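Long-range contacts in botulinum neurotoxin type C1 (Clostridium botulinum, PDB 3R4S), which binds gangliosides through its receptor-binding domain to enter nerve cells, where the toxin's light chain probably cleaves proteins of the secretory machinery as a metalloprotease: residues P43-D48 with W209-Y214; M328-H333 with G388-R393; T151-M156 with A217-G222; Y144-F149 with T364-S369. All coordinates share one frame; numbering follows the deposited sequence.

Overall arrangement
Followed from the N terminus, the chain first lays down the loop 43-48, which contact 1 later brings against strand 207-216. Segment 144-149 comes next and meets 364-369 much later in the chain: contact 4 closes the longest loop and joins the lectin-like N-terminal half to the trefoil C-terminal half. Contact 3, between 151-156 and 217-222, is nested inside that loop, and contacts 1 and 3 cross. Contacts 1 and 4 also cross and touch through Trp-147, whose ring packs on Trp-209, Asp-48 and Arg-211. Contact 2 ties 328-333 to strand 381-392 far out in the trefoil half; it crosses contact 4, with nearest atoms about 14 Å apart.

Contact 1 (P43-D48 with W209-Y214); sequences PIFPFD and WIRDFY
Arg-211 has the largest single share of this contact, with Asp-48 next, and the arginine's guanidinium is met by two residues of the loop. CB of Pro-46 lies over one face of the group, 3.5 Å from Arg-211 NE, while the tip of the Phe-45 ring approaches obliquely, CZ to Arg-211 NH2 at 3.8 Å, with ring and guanidinium planes 70° apart. Pro-46 is itself layered on Phe-45, its CB 3.6 Å above the centre of that ring; the cis peptide bond between the two residues belongs to this compact arrangement.

Behind this first shell, Arg-211 is held in place by its own neighbour. Its NH1 gives Asp-212 OD2 a 2.8 Å salt-bridging hydrogen bond that runs in the guanidinium plane, and NH2 is bonded to Leu-232 O. The side chain reaches there from the crowded chi1 position (61°) through a bend at chi2. Water 1 links the two segments, donating to Asp-212 OD1 at 2.8 Å and weakly to Pro-46 O.

At the other end, Asp-48 lies beside Trp-209, its OD2 3.2 Å from CD1 at the indole edge; OD1 is bonded to Asn-42. The loop leads from strand 40-41 into strand 49-52, which pairs with strand 207-216 through a backbone bond between Phe-49 and Ile-210; strand 77-87 of the same lectin-like sheet supplies Trp-83 for a cation-pi contact with Arg-211.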
# COMPACT_ATOMS: atom_id res chain seq x y z
N PRO A 43 -8.15 -0.07 17.01
CA PRO A 43 -7.45 0.06 18.30
C PRO A 43 -5.94 -0.16 18.17
O PRO A 43 -5.21 0.19 19.09
CB PRO A 43 -8.07 -1.06 19.15
CG PRO A 43 -8.49 -2.09 18.17
CD PRO A 43 -8.89 -1.35 16.91
N ILE A 44 -5.51 -0.72 17.05
CA ILE A 44 -4.10 -1.02 16.80
C ILE A 44 -3.50 -0.03 15.80
O ILE A 44 -4.23 0.55 15.01
CB ILE A 44 -3.96 -2.42 16.17
CG1 ILE A 44 -4.72 -3.44 17.01
CG2 ILE A 44 -2.50 -2.81 16.05
CD1 ILE A 44 -4.33 -3.40 18.48
N PHE A 45 -2.19 0.15 15.82
CA PHE A 45 -1.55 0.94 14.77
C PHE A 45 -2.04 0.44 13.41
O PHE A 45 -2.14 -0.77 13.18
CB PHE A 45 -0.01 0.89 14.87
CG PHE A 45 0.69 1.76 13.85
CD1 PHE A 45 0.95 1.27 12.57
CD2 PHE A 45 1.06 3.05 14.16
CE1 PHE A 45 1.59 2.07 11.63
CE2 PHE A 45 1.70 3.85 13.22
CZ PHE A 45 1.96 3.36 11.95
N PRO A 46 -2.35 1.36 12.49
CA PRO A 46 -2.12 2.80 12.59
C PRO A 46 -3.30 3.61 13.14
O PRO A 46 -3.34 4.81 12.89
CB PRO A 46 -1.89 3.20 11.13
CG PRO A 46 -2.69 2.21 10.34
CD PRO A 46 -2.96 1.00 11.20
N PHE A 47 -4.24 2.98 13.84
CA PHE A 47 -5.31 3.72 14.51
C PHE A 47 -6.22 4.49 13.54
O PHE A 47 -6.73 5.57 13.86
CB PHE A 47 -4.72 4.69 15.54
CG PHE A 47 -3.74 4.04 16.47
CD1 PHE A 47 -4.15 3.04 17.34
CD2 PHE A 47 -2.41 4.43 16.48
CE1 PHE A 47 -3.25 2.43 18.21
CE2 PHE A 47 -1.49 3.83 17.35
CZ PHE A 47 -1.92 2.82 18.22
N ASP A 48 -6.43 3.93 12.35
CA ASP A 48 -7.27 4.54 11.33
C ASP A 48 -8.73 4.54 11.73
O ASP A 48 -9.14 3.76 12.59
CB ASP A 48 -7.16 3.72 10.05
CG ASP A 48 -7.27 2.25 10.31
OD1 ASP A 48 -6.25 1.64 10.71
OD2 ASP A 48 -8.39 1.71 10.17
N TRP A 209 -10.47 4.14 4.51
CA TRP A 209 -9.79 4.26 5.78
C TRP A 209 -8.95 5.51 5.74
O TRP A 209 -8.37 5.84 4.69
CB TRP A 209 -8.84 3.08 6.02
CG TRP A 209 -9.48 1.75 6.18
CD1 TRP A 209 -9.69 1.07 7.35
CD2 TRP A 209 -9.94 0.88 5.13
NE1 TRP A 209 -10.26 -0.15 7.10
CE2 TRP A 209 -10.43 -0.29 5.75
CE3 TRP A 209 -9.99 0.99 3.74
CZ2 TRP A 209 -10.97 -1.36 5.01
CZ3 TRP A 209 -10.52 -0.07 3.01
CH2 TRP A 209 -11.00 -1.23 3.65
N ILE A 210 -8.88 6.20 6.88
CA ILE A 210 -8.11 7.42 7.03
C ILE A 210 -7.33 7.39 8.35
O ILE A 210 -7.85 6.93 9.37
CB ILE A 210 -9.03 8.66 7.07
CG1 ILE A 210 -9.84 8.79 5.78
CG2 ILE A 210 -8.20 9.94 7.34
CD1 ILE A 210 -9.01 9.12 4.55
N ARG A 211 -6.09 7.87 8.33
CA ARG A 211 -5.40 8.19 9.58
C ARG A 211 -4.40 9.32 9.40
O ARG A 211 -3.88 9.56 8.30
CB ARG A 211 -4.73 6.96 10.21
CG ARG A 211 -3.66 6.28 9.34
CD ARG A 211 -2.25 6.75 9.68
NE ARG A 211 -1.23 5.91 9.04
CZ ARG A 211 0.07 5.97 9.33
NH1 ARG A 211 0.51 6.82 10.26
NH2 ARG A 211 0.94 5.17 8.71
N ASP A 212 -4.19 10.05 10.50
CA ASP A 212 -3.28 11.19 10.55
C ASP A 212 -3.55 12.26 9.48
O ASP A 212 -2.72 12.51 8.61
CB ASP A 212 -1.83 10.72 10.55
CG ASP A 212 -1.49 9.90 11.79
OD1 ASP A 212 -1.92 10.28 12.91
OD2 ASP A 212 -0.81 8.86 11.66
N PHE A 213 -4.73 12.87 9.58
CA PHE A 213 -5.13 13.95 8.68
C PHE A 213 -4.67 15.26 9.31
O PHE A 213 -5.21 15.70 10.33
CB PHE A 213 -6.65 13.93 8.44
CG PHE A 213 -7.14 15.04 7.55
CD1 PHE A 213 -7.34 14.82 6.19
CD2 PHE A 213 -7.37 16.31 8.06
CE1 PHE A 213 -7.78 15.85 5.36
CE2 PHE A 213 -7.81 17.34 7.24
CZ PHE A 213 -8.00 17.12 5.89
N TYR A 214 -3.65 15.87 8.70
CA TYR A 214 -3.06 17.09 9.22
C TYR A 214 -3.30 18.24 8.24
O TYR A 214 -3.40 18.02 7.03
CB TYR A 214 -1.55 16.92 9.37
CG TYR A 214 -1.11 15.81 10.29
CD1 TYR A 214 -2.00 15.22 11.19
CD2 TYR A 214 0.21 15.37 10.29
CE1 TYR A 214 -1.57 14.19 12.06
CE2 TYR A 214 0.65 14.35 11.14
CZ TYR A 214 -0.24 13.77 12.02
OH TYR A 214 0.22 12.78 12.85
O HOH W 1 -2.73 7.86 14.11

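Contact 2 (M328-H333 with G388-R393); sequences MYADNH and GTYRFR
In the C-terminal, beta-trefoil half of the receptor-binding fragment, a loop between two strands folds against the end of a third, strand 381-392. One backbone bond fixes the meeting: Arg-391 N donates to Tyr-329 O at 2.7 Å, almost straight (175°) and in the carbonyl plane. The same carbonyl oxygen lies at the edge of the Tyr-390 ring.

Met-328 serves both aromatic residues of the strand. Bends at chi2 and chi3 fold its chain so that the methyl CE sits over one face of Tyr-390, 3.7 Å from the ring centroid, a CH-pi contact displaced toward the rim near CG. The sulfur meanwhile approaches Phe-392 obliquely, SD to CZ at 3.7 Å, making Met-aromatic contacts with both rings. CB of Ala-330 adds apolar packing against Tyr-390 CD1.

On the more exposed side, Asp-331 and Arg-391 form a salt bridge. OD2 of Asp-331 uses its syn lone pair to take a 2.8 Å bond from Arg-391 NE, close to the guanidinium plane, whereas both bonds from NH2 are weak and the two flat groups are 35° apart. Asn-402 grips the other carboxylate oxygen, and Arg-400 O takes Arg-391 NH1. Two waters bridge the backbones, water 2 joining Tyr-329 N to Arg-391 O and water 3 joining Asp-331 N to Thr-389 O.

Strand 381-392 pairs here with strand 401-409, while strand 338-345, entered just after the loop, contributes Ile-338 and Ala-340 around Met-328 and the two rings.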
# COMPACT_ATOMS: atom_id res chain seq x y z
N MET A 328 20.28 -26.42 -13.24
CA MET A 328 19.16 -25.84 -13.96
C MET A 328 19.49 -25.74 -15.45
O MET A 328 20.65 -25.64 -15.82
CB MET A 328 18.83 -24.45 -13.38
CG MET A 328 18.20 -24.52 -12.01
SD MET A 328 16.43 -24.84 -12.10
CE MET A 328 15.79 -23.16 -12.22
N TYR A 329 18.46 -25.77 -16.29
CA TYR A 329 18.63 -25.71 -17.74
C TYR A 329 17.74 -24.63 -18.30
O TYR A 329 16.56 -24.55 -17.95
CB TYR A 329 18.28 -27.06 -18.38
CG TYR A 329 19.04 -28.23 -17.78
CD1 TYR A 329 20.23 -28.67 -18.34
CD2 TYR A 329 18.57 -28.86 -16.63
CE1 TYR A 329 20.94 -29.72 -17.77
CE2 TYR A 329 19.27 -29.91 -16.05
CZ TYR A 329 20.46 -30.34 -16.63
OH TYR A 329 21.15 -31.38 -16.06
N ALA A 330 18.29 -23.79 -19.17
CA ALA A 330 17.54 -22.72 -19.80
C ALA A 330 17.84 -22.68 -21.29
O ALA A 330 18.95 -23.00 -21.71
CB ALA A 330 17.88 -21.38 -19.15
N ASP A 331 16.84 -22.30 -22.08
CA ASP A 331 16.97 -22.25 -23.54
C ASP A 331 18.23 -21.54 -24.01
O ASP A 331 19.00 -22.10 -24.80
CB ASP A 331 15.73 -21.61 -24.18
CG ASP A 331 14.57 -22.58 -24.26
OD1 ASP A 331 13.48 -22.18 -24.71
OD2 ASP A 331 14.78 -23.75 -23.89
N ASN A 332 18.44 -20.31 -23.56
CA ASN A 332 19.62 -19.57 -23.99
C ASN A 332 20.50 -19.05 -22.86
O ASN A 332 21.72 -19.22 -22.89
CB ASN A 332 19.23 -18.44 -24.96
CG ASN A 332 18.93 -18.96 -26.36
OD1 ASN A 332 19.78 -19.57 -27.01
ND2 ASN A 332 17.70 -18.72 -26.82
N HIS A 333 19.88 -18.44 -21.86
CA HIS A 333 20.60 -17.92 -20.71
C HIS A 333 21.51 -18.98 -20.10
O HIS A 333 21.25 -20.18 -20.22
CB HIS A 333 19.62 -17.39 -19.66
CG HIS A 333 18.68 -16.36 -20.19
ND1 HIS A 333 17.73 -16.63 -21.16
CD2 HIS A 333 18.53 -15.04 -19.90
CE1 HIS A 333 17.05 -15.54 -21.44
NE2 HIS A 333 17.52 -14.56 -20.68
N GLY A 388 12.26 -17.01 -13.10
CA GLY A 388 12.65 -17.16 -14.49
C GLY A 388 12.08 -18.39 -15.17
O GLY A 388 11.40 -19.22 -14.55
N THR A 389 12.38 -18.53 -16.46
CA THR A 389 11.85 -19.63 -17.26
C THR A 389 12.93 -20.68 -17.48
O THR A 389 13.95 -20.40 -18.09
CB THR A 389 11.34 -19.12 -18.61
OG1 THR A 389 10.25 -18.22 -18.38
CG2 THR A 389 10.87 -20.28 -19.50
N TYR A 390 12.70 -21.89 -16.97
CA TYR A 390 13.68 -22.97 -17.09
C TYR A 390 13.05 -24.29 -17.55
O TYR A 390 11.83 -24.47 -17.48
CB TYR A 390 14.44 -23.14 -15.77
CG TYR A 390 15.16 -21.88 -15.35
CD1 TYR A 390 16.47 -21.64 -15.75
CD2 TYR A 390 14.52 -20.91 -14.57
CE1 TYR A 390 17.13 -20.47 -15.37
CE2 TYR A 390 15.17 -19.74 -14.19
CZ TYR A 390 16.47 -19.54 -14.59
OH TYR A 390 17.12 -18.39 -14.22
N ARG A 391 13.90 -25.20 -18.01
CA ARG A 391 13.43 -26.47 -18.58
C ARG A 391 13.37 -27.58 -17.53
O ARG A 391 14.37 -27.88 -16.87
CB ARG A 391 14.35 -26.90 -19.73
CG ARG A 391 14.20 -26.06 -20.98
CD ARG A 391 13.37 -26.80 -22.03
NE ARG A 391 13.10 -25.94 -23.19
CZ ARG A 391 12.18 -26.18 -24.11
NH1 ARG A 391 11.40 -27.25 -24.04
NH2 ARG A 391 12.03 -25.32 -25.11
N PHE A 392 12.20 -28.19 -17.38
CA PHE A 392 12.01 -29.29 -16.43
C PHE A 392 11.23 -30.42 -17.09
O PHE A 392 10.59 -30.24 -18.12
CB PHE A 392 11.18 -28.84 -15.22
CG PHE A 392 11.82 -27.79 -14.35
CD1 PHE A 392 12.52 -28.15 -13.20
CD2 PHE A 392 11.68 -26.44 -14.65
CE1 PHE A 392 13.09 -27.18 -12.39
CE2 PHE A 392 12.24 -25.47 -13.84
CZ PHE A 392 12.94 -25.83 -12.71
N ARG A 393 11.27 -31.58 -16.44
CA ARG A 393 10.33 -32.65 -16.72
C ARG A 393 9.47 -32.80 -15.48
O ARG A 393 9.93 -33.29 -14.45
CB ARG A 393 11.05 -33.98 -16.99
CG ARG A 393 11.94 -33.97 -18.23
CD ARG A 393 12.53 -35.38 -18.49
NE ARG A 393 13.31 -35.38 -19.73
CZ ARG A 393 14.61 -35.16 -19.79
NH1 ARG A 393 15.30 -34.93 -18.68
NH2 ARG A 393 15.23 -35.18 -20.96
O HOH W 2 15.85 -26.58 -15.01
O HOH W 3 14.26 -21.74 -20.88

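Contact 3 (T151-M156 with A217-G222); sequences TVTNNM and AKELDG
Glu-219, Thr-153 and Leu-220 account for most of the buried surface where the jelly-roll-like, lectin-type N-terminal half brings the end of strand 148-155 against the loop that leads into helix 222-231. Glu-219 has the largest share. With CG anti to the backbone N (chi1 176°) and an extended chain beyond, it reaches across the strand, and its CG passes Thr-153 CB at 4.0 Å at about a right angle.

The glutamate side chain then crosses that of Asn-155 at about a right angle: ND2 donates to Glu-219 OE1 over 3.0 Å, the donor stands 41° out of the carboxylate plane, and the N-H...O angle is 150°. Asn-155 OD1 is tied in turn to Met-157 N, which settles the rotation of the amide. The other carboxylate oxygen, OE2, takes a water bond and has a long, weak ion pair with Lys-161 of the neighbouring strand.

Thr-153 packs with its methyl, CG2 lying 3.6 Å from Leu-220 O, while its hydroxyl takes the crowded chi1 position (69°) between backbone N and carbonyl carbon. Leu-220 turns its own side chain to Ile-225 of helix 222-231, which also touches Thr-153, and Asp-221 caps the start of that helix as its N-cap residue.

Two waters close the polar side. Water 4 donates both to Thr-153 OG1 and to Leu-220 O, and water 5 accepts from Thr-153 OG1 at 2.6 Å while giving a hydrogen to Glu-219 OE2 at 2.8 Å.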
# COMPACT_ATOMS: atom_id res chain seq x y z
N THR A 151 -0.36 14.26 -0.04
CA THR A 151 -0.05 15.59 0.45
C THR A 151 -0.39 16.58 -0.64
O THR A 151 0.11 16.49 -1.76
CB THR A 151 1.41 15.74 0.86
OG1 THR A 151 1.80 14.60 1.64
CG2 THR A 151 1.61 17.02 1.67
N VAL A 152 -1.28 17.51 -0.31
CA VAL A 152 -1.64 18.60 -1.20
C VAL A 152 -1.04 19.88 -0.64
O VAL A 152 -1.15 20.14 0.57
CB VAL A 152 -3.17 18.75 -1.31
CG1 VAL A 152 -3.54 20.06 -1.98
CG2 VAL A 152 -3.79 17.56 -2.04
N THR A 153 -0.39 20.68 -1.49
CA THR A 153 0.07 21.99 -1.04
C THR A 153 -0.49 23.06 -1.95
O THR A 153 -0.69 22.83 -3.14
CB THR A 153 1.62 22.12 -0.94
OG1 THR A 153 2.20 22.09 -2.25
CG2 THR A 153 2.20 20.99 -0.09
N ASN A 154 -0.78 24.22 -1.38
CA ASN A 154 -1.29 25.33 -2.15
C ASN A 154 -0.61 26.63 -1.77
O ASN A 154 -0.31 26.86 -0.60
CB ASN A 154 -2.78 25.49 -1.95
CG ASN A 154 -3.38 26.48 -2.91
OD1 ASN A 154 -3.82 27.58 -2.53
ND2 ASN A 154 -3.40 26.11 -4.17
N ASN A 155 -0.38 27.48 -2.76
CA ASN A 155 0.19 28.80 -2.56
C ASN A 155 -0.52 29.74 -3.53
O ASN A 155 -0.36 29.61 -4.74
CB ASN A 155 1.70 28.76 -2.85
CG ASN A 155 2.38 30.10 -2.60
OD1 ASN A 155 1.73 31.13 -2.57
ND2 ASN A 155 3.68 30.09 -2.43
N MET A 156 -1.32 30.67 -3.01
CA MET A 156 -2.06 31.59 -3.87
C MET A 156 -1.15 32.34 -4.84
O MET A 156 -1.53 32.62 -5.97
CB MET A 156 -2.91 32.57 -3.05
CG MET A 156 -4.10 31.94 -2.36
SD MET A 156 -5.21 31.03 -3.48
CE MET A 156 -6.46 30.47 -2.31
N ALA A 217 -0.21 25.48 8.06
CA ALA A 217 -0.41 26.84 7.55
C ALA A 217 0.77 27.33 6.72
O ALA A 217 0.95 28.53 6.55
CB ALA A 217 -0.70 27.81 8.70
N LYS A 218 1.58 26.40 6.23
CA LYS A 218 2.63 26.73 5.26
C LYS A 218 2.58 25.77 4.09
O LYS A 218 2.00 24.69 4.20
CB LYS A 218 4.03 26.67 5.91
CG LYS A 218 4.31 27.84 6.86
CD LYS A 218 4.17 29.21 6.14
CE LYS A 218 4.34 30.43 7.07
NZ LYS A 218 3.08 30.82 7.81
N GLU A 219 3.19 26.17 2.98
CA GLU A 219 3.44 25.28 1.85
C GLU A 219 4.67 24.43 2.16
O GLU A 219 5.79 24.93 2.14
CB GLU A 219 3.67 26.12 0.60
CG GLU A 219 4.04 25.35 -0.64
CD GLU A 219 4.39 26.28 -1.79
OE1 GLU A 219 4.81 27.42 -1.53
OE2 GLU A 219 4.24 25.88 -2.95
N LEU A 220 4.48 23.15 2.47
CA LEU A 220 5.62 22.28 2.77
C LEU A 220 6.35 21.94 1.49
O LEU A 220 5.71 21.74 0.46
CB LEU A 220 5.17 20.98 3.44
CG LEU A 220 4.54 21.10 4.83
CD1 LEU A 220 4.16 19.73 5.35
CD2 LEU A 220 5.52 21.80 5.77
N ASP A 221 7.68 21.89 1.53
CA ASP A 221 8.41 21.53 0.33
C ASP A 221 8.62 20.03 0.22
O ASP A 221 8.35 19.28 1.17
CB ASP A 221 9.71 22.35 0.16
CG ASP A 221 10.80 22.00 1.17
OD1 ASP A 221 10.71 20.96 1.86
OD2 ASP A 221 11.76 22.78 1.27
N GLY A 222 9.10 19.58 -0.94
CA GLY A 222 9.25 18.16 -1.19
C GLY A 222 10.05 17.47 -0.12
O GLY A 222 9.69 16.42 0.38
O HOH W 4 4.96 21.83 -2.16
O HOH W 5 1.95 24.40 -3.31

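Contact 4 (Y144-F149 with T364-S369); sequences YNKWFF and TYYYAS
Lys-146 and Tyr-367 reach past each other in opposite senses, each delivering its polar tip to a backbone carbonyl of the other segment. The lysine leaves the backbone from the crowded chi1 position (67°) and bends at chi3, so that NZ gives Tyr-365 O a 2.8 Å hydrogen bond in the carbonyl plane. Coming back the other way, the phenol of Tyr-367 donates from OH to Trp-147 O at 2.7 Å. That donor stands 56° out of the carbonyl plane, although the oxygen itself lies at the edge of the tyrosine ring. CB of Lys-146 packs at the same ring edge, and Trp-147 CB comes 3.7 Å from Tyr-367 OH.

Water 6 completes the crossing by accepting hydrogens from Lys-146 NZ and Tyr-367 N. Tyr-365 O and water 6 together hold the buried ammonium group; the carbonyl of Tyr-365 would be expected to favour its charged form. NZ also approaches the Tyr-366 ring obliquely.

Tyr-144 lies next to the lysine chain, with Lys-146 CG 3.6 Å above one face of its ring. The side chains of Tyr-144 and Tyr-365 cross obliquely: Tyr-144 OH reaches the edge of Tyr-365, 3.7 Å from CD1, while Thr-364 CG2 covers a face of the Tyr-365 ring.

This is an interface between the two halves of the receptor-binding fragment. Residues 144-149 run into strand 148-155, beside strand 77-87 of the lectin-like sheet, and 364-369 lead into strand 367-374, which pairs with strand 356-362 in the trefoil half.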
# COMPACT_ATOMS: atom_id res chain seq x y z
N TYR A 144 -6.90 -0.37 -6.98
CA TYR A 144 -5.77 0.20 -6.24
C TYR A 144 -6.15 0.24 -4.77
O TYR A 144 -6.46 1.30 -4.22
CB TYR A 144 -5.41 1.59 -6.78
CG TYR A 144 -4.06 2.13 -6.31
CD1 TYR A 144 -2.88 1.82 -6.98
CD2 TYR A 144 -3.97 2.97 -5.20
CE1 TYR A 144 -1.66 2.32 -6.56
CE2 TYR A 144 -2.74 3.48 -4.77
CZ TYR A 144 -1.59 3.15 -5.45
OH TYR A 144 -0.37 3.65 -5.02
N ASN A 145 -6.13 -0.92 -4.13
CA ASN A 145 -6.69 -1.07 -2.80
C ASN A 145 -5.67 -0.91 -1.67
O ASN A 145 -5.85 -1.47 -0.59
CB ASN A 145 -7.38 -2.42 -2.69
CG ASN A 145 -8.26 -2.70 -3.89
OD1 ASN A 145 -8.96 -1.82 -4.38
ND2 ASN A 145 -8.22 -3.94 -4.37
N LYS A 146 -4.62 -0.14 -1.92
CA LYS A 146 -3.53 -0.03 -0.96
C LYS A 146 -3.46 1.32 -0.26
O LYS A 146 -3.90 2.34 -0.78
CB LYS A 146 -2.21 -0.35 -1.64
CG LYS A 146 -1.79 0.67 -2.68
CD LYS A 146 -0.66 0.09 -3.56
CE LYS A 146 -1.17 -1.03 -4.47
NZ LYS A 146 -0.11 -1.55 -5.40
N TRP A 147 -2.90 1.31 0.94
CA TRP A 147 -2.63 2.55 1.65
C TRP A 147 -1.72 3.43 0.80
O TRP A 147 -0.75 2.94 0.22
CB TRP A 147 -1.92 2.26 2.97
CG TRP A 147 -2.83 1.87 4.10
CD1 TRP A 147 -3.00 0.62 4.64
CD2 TRP A 147 -3.69 2.75 4.84
NE1 TRP A 147 -3.92 0.67 5.67
CE2 TRP A 147 -4.35 1.97 5.82
CE3 TRP A 147 -3.97 4.12 4.76
CZ2 TRP A 147 -5.27 2.51 6.73
CZ3 TRP A 147 -4.89 4.67 5.67
CH2 TRP A 147 -5.53 3.87 6.63
N PHE A 148 -2.04 4.72 0.72
CA PHE A 148 -1.10 5.69 0.19
C PHE A 148 -1.17 7.00 0.97
O PHE A 148 -2.15 7.28 1.65
CB PHE A 148 -1.28 5.91 -1.32
CG PHE A 148 -2.66 6.39 -1.74
CD1 PHE A 148 -2.87 7.71 -2.12
CD2 PHE A 148 -3.73 5.50 -1.82
CE1 PHE A 148 -4.14 8.15 -2.55
CE2 PHE A 148 -5.00 5.92 -2.24
CZ PHE A 148 -5.20 7.25 -2.62
N PHE A 149 -0.10 7.77 0.89
CA PHE A 149 0.03 9.00 1.65
C PHE A 149 -0.14 10.20 0.72
O PHE A 149 0.65 10.42 -0.19
CB PHE A 149 1.41 9.07 2.31
CG PHE A 149 1.59 10.26 3.20
CD1 PHE A 149 0.75 10.46 4.30
CD2 PHE A 149 2.59 11.20 2.95
CE1 PHE A 149 0.92 11.57 5.14
CE2 PHE A 149 2.75 12.31 3.79
CZ PHE A 149 1.92 12.49 4.88
N THR A 364 6.79 3.89 -4.60
CA THR A 364 5.58 4.69 -4.66
C THR A 364 4.33 3.87 -5.03
O THR A 364 3.24 4.15 -4.54
CB THR A 364 5.74 5.93 -5.58
OG1 THR A 364 4.58 6.77 -5.45
CG2 THR A 364 5.88 5.52 -7.02
N TYR A 365 4.48 2.83 -5.84
CA TYR A 365 3.28 2.12 -6.32
C TYR A 365 3.08 0.68 -5.83
O TYR A 365 2.01 0.10 -6.06
CB TYR A 365 3.18 2.21 -7.85
CG TYR A 365 3.05 3.65 -8.29
CD1 TYR A 365 2.20 4.52 -7.60
CD2 TYR A 365 3.79 4.16 -9.37
CE1 TYR A 365 2.08 5.84 -7.96
CE2 TYR A 365 3.68 5.49 -9.74
CZ TYR A 365 2.81 6.33 -9.02
OH TYR A 365 2.67 7.67 -9.36
N TYR A 366 4.07 0.12 -5.13
CA TYR A 366 3.98 -1.24 -4.60
C TYR A 366 4.54 -1.35 -3.18
O TYR A 366 5.53 -0.69 -2.86
CB TYR A 366 4.79 -2.22 -5.47
CG TYR A 366 4.27 -2.38 -6.87
CD1 TYR A 366 4.97 -1.84 -7.95
CD2 TYR A 366 3.09 -3.07 -7.13
CE1 TYR A 366 4.49 -1.98 -9.26
CE2 TYR A 366 2.60 -3.21 -8.42
CZ TYR A 366 3.30 -2.67 -9.48
OH TYR A 366 2.82 -2.81 -10.77
N TYR A 367 3.92 -2.20 -2.36
CA TYR A 367 4.54 -2.70 -1.13
C TYR A 367 5.04 -4.13 -1.38
O TYR A 367 4.24 -5.01 -1.73
CB TYR A 367 3.53 -2.75 0.01
CG TYR A 367 3.01 -1.39 0.42
CD1 TYR A 367 3.69 -0.62 1.36
CD2 TYR A 367 1.83 -0.90 -0.11
CE1 TYR A 367 3.20 0.63 1.76
CE2 TYR A 367 1.34 0.33 0.27
CZ TYR A 367 2.02 1.09 1.20
OH TYR A 367 1.51 2.31 1.54
N ALA A 368 6.33 -4.36 -1.19
CA ALA A 368 6.92 -5.65 -1.56
C ALA A 368 8.11 -5.96 -0.68
O ALA A 368 8.33 -5.31 0.34
CB ALA A 368 7.33 -5.63 -3.03
N SER A 369 8.91 -6.94 -1.09
CA SER A 369 10.04 -7.35 -0.29
C SER A 369 11.10 -8.00 -1.15
O SER A 369 10.86 -8.35 -2.31
CB SER A 369 9.59 -8.34 0.80
OG SER A 369 9.03 -9.52 0.21
O HOH W 6 1.31 -3.43 -3.49